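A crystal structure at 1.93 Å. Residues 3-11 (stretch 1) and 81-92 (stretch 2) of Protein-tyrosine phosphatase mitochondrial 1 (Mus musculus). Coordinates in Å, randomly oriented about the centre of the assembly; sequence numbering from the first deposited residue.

Stretch 1 3-11: HRIDHTVLL
Stretch 2 (81-92) FALKYQALGQCV

Two distant segments of one chain meet here, burying 428 Å² between them. Stretch 1 is a hairpin. Its strands, 3-4 and 9-11, are antiparallel: His3 N bonds Leu11 O (2.8 Å), Leu11 N bonds His3 O (2.9 Å), and Ile5 N bonds Val9 O (2.8 Å). Stretch 2 starts as a helix, turns at Gly89, and enters a strand at Cys91. That strand lies parallel to strand 9-11, with Val9 opposite Val92 (CA to CA 5.1 Å). Val92 N donates to Thr8 O (2.8 Å, 161°), and Leu10 N donates to Val92 O (2.9 Å, 171°). Val92 thus bonds through both N and O to the residues flanking Val9, as a parallel bridge requires. Val9 CA also lies 3.5 Å from Val92 O in a CA-H...O contact. Both valines are extended, with chi1 t, and point to the same sheet face.

Thr8 covers the most surface. Its phi/psi is -105/-52 and its chi1 is m. The side chain sits between the helix and the strand entry. Thr8 CG2 lies 3.6 Å from Ala82 O and 3.7 Å from Gln90 O, and Thr8 OG1 lies 3.4 Å from Gln86 CB. Water 1 is 2.7 Å from Thr8 OG1 and donates to Gln90 O at 2.8 Å. Water 2 is 2.5 Å from Thr8 OG1 and donates to Gln86 OE1 at 3.2 Å. The turn is held by Asp6 (chi1 p): Asp6 OD1 accepts from Thr8 N and from Val9 N, both at 2.8 Å.

Cys91 is next in covered area. It is extended (-115/158), with chi1 m. Cys91 CA lies 3.1 Å from Thr8 O, and Cys91 CB packs 3.8 Å from Leu10 CD1. Leu10 has chi1 m and chi2 97°, between wells. Arg4 (t, t, m, chi4 -82°) brings the edge of its guanidinium to the sulfur. Arg4 NH1 donates to Cys91 SG at 3.6 Å, and Arg4 NH2 bonds Cys91 SG weakly at 3.7 Å. The sulfur position is less certain, because it is too close to an atom elsewhere in the model. Arg4 NH1 also donates to Asp6 O (2.8 Å), which ties the side chain to its own turn.

On the valine face, Val9 CG2 meets Ala82 CB at 4.3 Å, an apolar contact between strand and helix. Gly89 is the first residue to leave helical phi/psi, in a Schellman motif. Its positive phi (phi/psi 72/22) favours glycine. Gly89 N bonds Gln86 O (3.1 Å) and Gln90 N bonds Tyr85 O (2.9 Å).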

# COMPACT_ATOMS: atom_id res chain seq x y z
N HIS A 3 8.34 5.30 5.56
CA HIS A 3 9.46 5.43 4.63
C HIS A 3 8.93 5.63 3.21
O HIS A 3 7.94 5.01 2.81
CB HIS A 3 10.33 4.18 4.65
CG HIS A 3 11.08 3.97 5.93
ND1 HIS A 3 10.55 3.29 7.00
CD2 HIS A 3 12.32 4.35 6.31
CE1 HIS A 3 11.43 3.26 7.98
NE2 HIS A 3 12.51 3.90 7.59
N ARG A 4 9.59 6.49 2.45
CA ARG A 4 9.27 6.62 1.03
C ARG A 4 9.83 5.42 0.27
O ARG A 4 11.00 5.05 0.45
CB ARG A 4 9.82 7.93 0.45
CG ARG A 4 9.70 8.02 -1.06
CD ARG A 4 9.96 9.42 -1.58
NE ARG A 4 9.01 10.40 -1.04
CZ ARG A 4 7.79 10.61 -1.52
NH1 ARG A 4 7.35 9.90 -2.56
NH2 ARG A 4 7.01 11.53 -0.97
N ILE A 5 9.00 4.81 -0.57
CA ILE A 5 9.41 3.65 -1.35
C ILE A 5 9.92 4.10 -2.72
O ILE A 5 10.97 3.65 -3.19
CB ILE A 5 8.26 2.65 -1.53
CG1 ILE A 5 7.75 2.17 -0.16
CG2 ILE A 5 8.70 1.47 -2.38
CD1 ILE A 5 8.81 1.45 0.68
N ASP A 6 9.15 4.97 -3.37
CA ASP A 6 9.59 5.63 -4.60
C ASP A 6 8.89 6.98 -4.73
O ASP A 6 8.38 7.52 -3.74
CB ASP A 6 9.39 4.74 -5.84
CG ASP A 6 7.92 4.44 -6.13
OD1 ASP A 6 7.03 5.08 -5.54
OD2 ASP A 6 7.66 3.55 -6.98
N HIS A 7 8.89 7.54 -5.93
CA HIS A 7 8.31 8.86 -6.14
C HIS A 7 6.81 8.91 -5.83
O HIS A 7 6.26 9.98 -5.56
CB HIS A 7 8.59 9.34 -7.57
CG HIS A 7 8.31 10.80 -7.78
ND1 HIS A 7 7.14 11.25 -8.37
CD2 HIS A 7 9.04 11.90 -7.50
CE1 HIS A 7 7.17 12.57 -8.43
NE2 HIS A 7 8.31 12.99 -7.91
N THR A 8 6.14 7.75 -5.86
CA THR A 8 4.69 7.69 -5.65
C THR A 8 4.32 7.15 -4.27
O THR A 8 3.54 7.76 -3.53
CB THR A 8 3.99 6.79 -6.70
OG1 THR A 8 4.22 7.30 -8.02
CG2 THR A 8 2.49 6.73 -6.45
N VAL A 9 4.88 6.00 -3.92
CA VAL A 9 4.40 5.26 -2.75
C VAL A 9 5.20 5.50 -1.48
O VAL A 9 6.43 5.55 -1.50
CB VAL A 9 4.35 3.75 -3.05
CG1 VAL A 9 4.12 2.95 -1.76
CG2 VAL A 9 3.28 3.46 -4.08
N LEU A 10 4.48 5.67 -0.37
CA LEU A 10 5.09 5.62 0.95
C LEU A 10 4.44 4.49 1.74
O LEU A 10 3.26 4.19 1.58
CB LEU A 10 4.92 6.95 1.68
CG LEU A 10 5.45 8.18 0.93
CD1 LEU A 10 4.32 8.88 0.19
CD2 LEU A 10 6.14 9.13 1.90
N LEU A 11 5.24 3.86 2.60
CA LEU A 11 4.79 2.76 3.45
C LEU A 11 5.09 3.11 4.90
O LEU A 11 6.23 3.43 5.24
CB LEU A 11 5.51 1.47 3.06
CG LEU A 11 5.37 0.28 4.01
CD1 LEU A 11 3.94 -0.24 4.06
CD2 LEU A 11 6.34 -0.83 3.64
N PHE A 81 -5.00 1.99 -7.97
CA PHE A 81 -5.17 3.22 -7.20
C PHE A 81 -3.84 3.96 -7.10
O PHE A 81 -3.77 5.17 -7.33
CB PHE A 81 -5.70 2.89 -5.81
CG PHE A 81 -6.04 4.11 -4.97
CD1 PHE A 81 -7.25 4.77 -5.14
CD2 PHE A 81 -5.17 4.55 -3.99
CE1 PHE A 81 -7.57 5.87 -4.36
CE2 PHE A 81 -5.48 5.65 -3.20
CZ PHE A 81 -6.68 6.31 -3.39
N ALA A 82 -2.77 3.23 -6.79
CA ALA A 82 -1.44 3.82 -6.72
C ALA A 82 -1.02 4.38 -8.08
O ALA A 82 -0.43 5.45 -8.17
CB ALA A 82 -0.42 2.80 -6.23
N LEU A 83 -1.34 3.64 -9.14
CA LEU A 83 -0.95 4.04 -10.49
C LEU A 83 -1.73 5.27 -10.94
O LEU A 83 -1.22 6.11 -11.68
CB LEU A 83 -1.15 2.89 -11.47
CG LEU A 83 -0.26 1.66 -11.23
CD1 LEU A 83 -0.58 0.55 -12.22
CD2 LEU A 83 1.21 2.04 -11.31
N LYS A 84 -2.98 5.35 -10.50
CA LYS A 84 -3.80 6.54 -10.72
C LYS A 84 -3.05 7.78 -10.25
O LYS A 84 -2.96 8.77 -10.97
CB LYS A 84 -5.12 6.41 -9.95
CG LYS A 84 -5.94 7.69 -9.86
CD LYS A 84 -7.13 7.50 -8.94
CE LYS A 84 -7.97 8.77 -8.83
NZ LYS A 84 -9.20 8.53 -8.01
N TYR A 85 -2.50 7.72 -9.04
CA TYR A 85 -1.78 8.86 -8.49
C TYR A 85 -0.36 9.04 -9.06
O TYR A 85 0.14 10.16 -9.15
CB TYR A 85 -1.81 8.86 -6.96
CG TYR A 85 -3.15 9.34 -6.46
CD1 TYR A 85 -3.45 10.70 -6.44
CD2 TYR A 85 -4.13 8.45 -6.05
CE1 TYR A 85 -4.69 11.15 -6.02
CE2 TYR A 85 -5.36 8.89 -5.62
CZ TYR A 85 -5.64 10.24 -5.61
OH TYR A 85 -6.87 10.68 -5.19
N GLN A 86 0.26 7.94 -9.47
CA GLN A 86 1.54 8.03 -10.17
C GLN A 86 1.41 8.86 -11.45
O GLN A 86 2.29 9.65 -11.77
CB GLN A 86 2.09 6.64 -10.52
CG GLN A 86 3.40 6.71 -11.30
CD GLN A 86 3.84 5.35 -11.82
OE1 GLN A 86 4.42 4.55 -11.08
NE2 GLN A 86 3.59 5.10 -13.10
N ALA A 87 0.31 8.66 -12.17
CA ALA A 87 0.05 9.40 -13.40
C ALA A 87 -0.18 10.88 -13.13
O ALA A 87 0.02 11.73 -14.01
CB ALA A 87 -1.16 8.82 -14.13
N LEU A 88 -0.59 11.20 -11.91
CA LEU A 88 -0.87 12.57 -11.51
C LEU A 88 0.37 13.22 -10.91
O LEU A 88 0.37 14.41 -10.60
CB LEU A 88 -2.00 12.61 -10.48
CG LEU A 88 -3.38 12.11 -10.90
CD1 LEU A 88 -4.27 11.89 -9.69
CD2 LEU A 88 -4.01 13.08 -11.87
N GLY A 89 1.43 12.43 -10.72
CA GLY A 89 2.64 12.92 -10.10
C GLY A 89 2.48 13.17 -8.61
O GLY A 89 3.23 13.95 -8.02
N GLN A 90 1.49 12.52 -8.01
CA GLN A 90 1.20 12.71 -6.60
C GLN A 90 1.50 11.42 -5.85
O GLN A 90 1.85 10.41 -6.46
CB GLN A 90 -0.25 13.15 -6.40
CG GLN A 90 -0.52 14.56 -6.96
CD GLN A 90 -1.99 14.87 -7.14
OE1 GLN A 90 -2.85 14.03 -6.88
NE2 GLN A 90 -2.28 16.08 -7.61
N CYS A 91 1.37 11.45 -4.53
CA CYS A 91 1.83 10.33 -3.72
C CYS A 91 0.69 9.63 -2.99
O CYS A 91 -0.38 10.19 -2.78
CB CYS A 91 2.90 10.79 -2.73
SG CYS A 91 4.34 11.58 -3.51
N VAL A 92 0.94 8.37 -2.63
CA VAL A 92 -0.03 7.57 -1.90
C VAL A 92 0.63 6.97 -0.67
O VAL A 92 1.71 6.37 -0.76
CB VAL A 92 -0.60 6.44 -2.78
CG1 VAL A 92 -1.48 5.51 -1.94
CG2 VAL A 92 -1.39 7.02 -3.94
O HOH W 1 4.10 10.00 -8.14
O HOH W 2 6.28 6.28 -9.07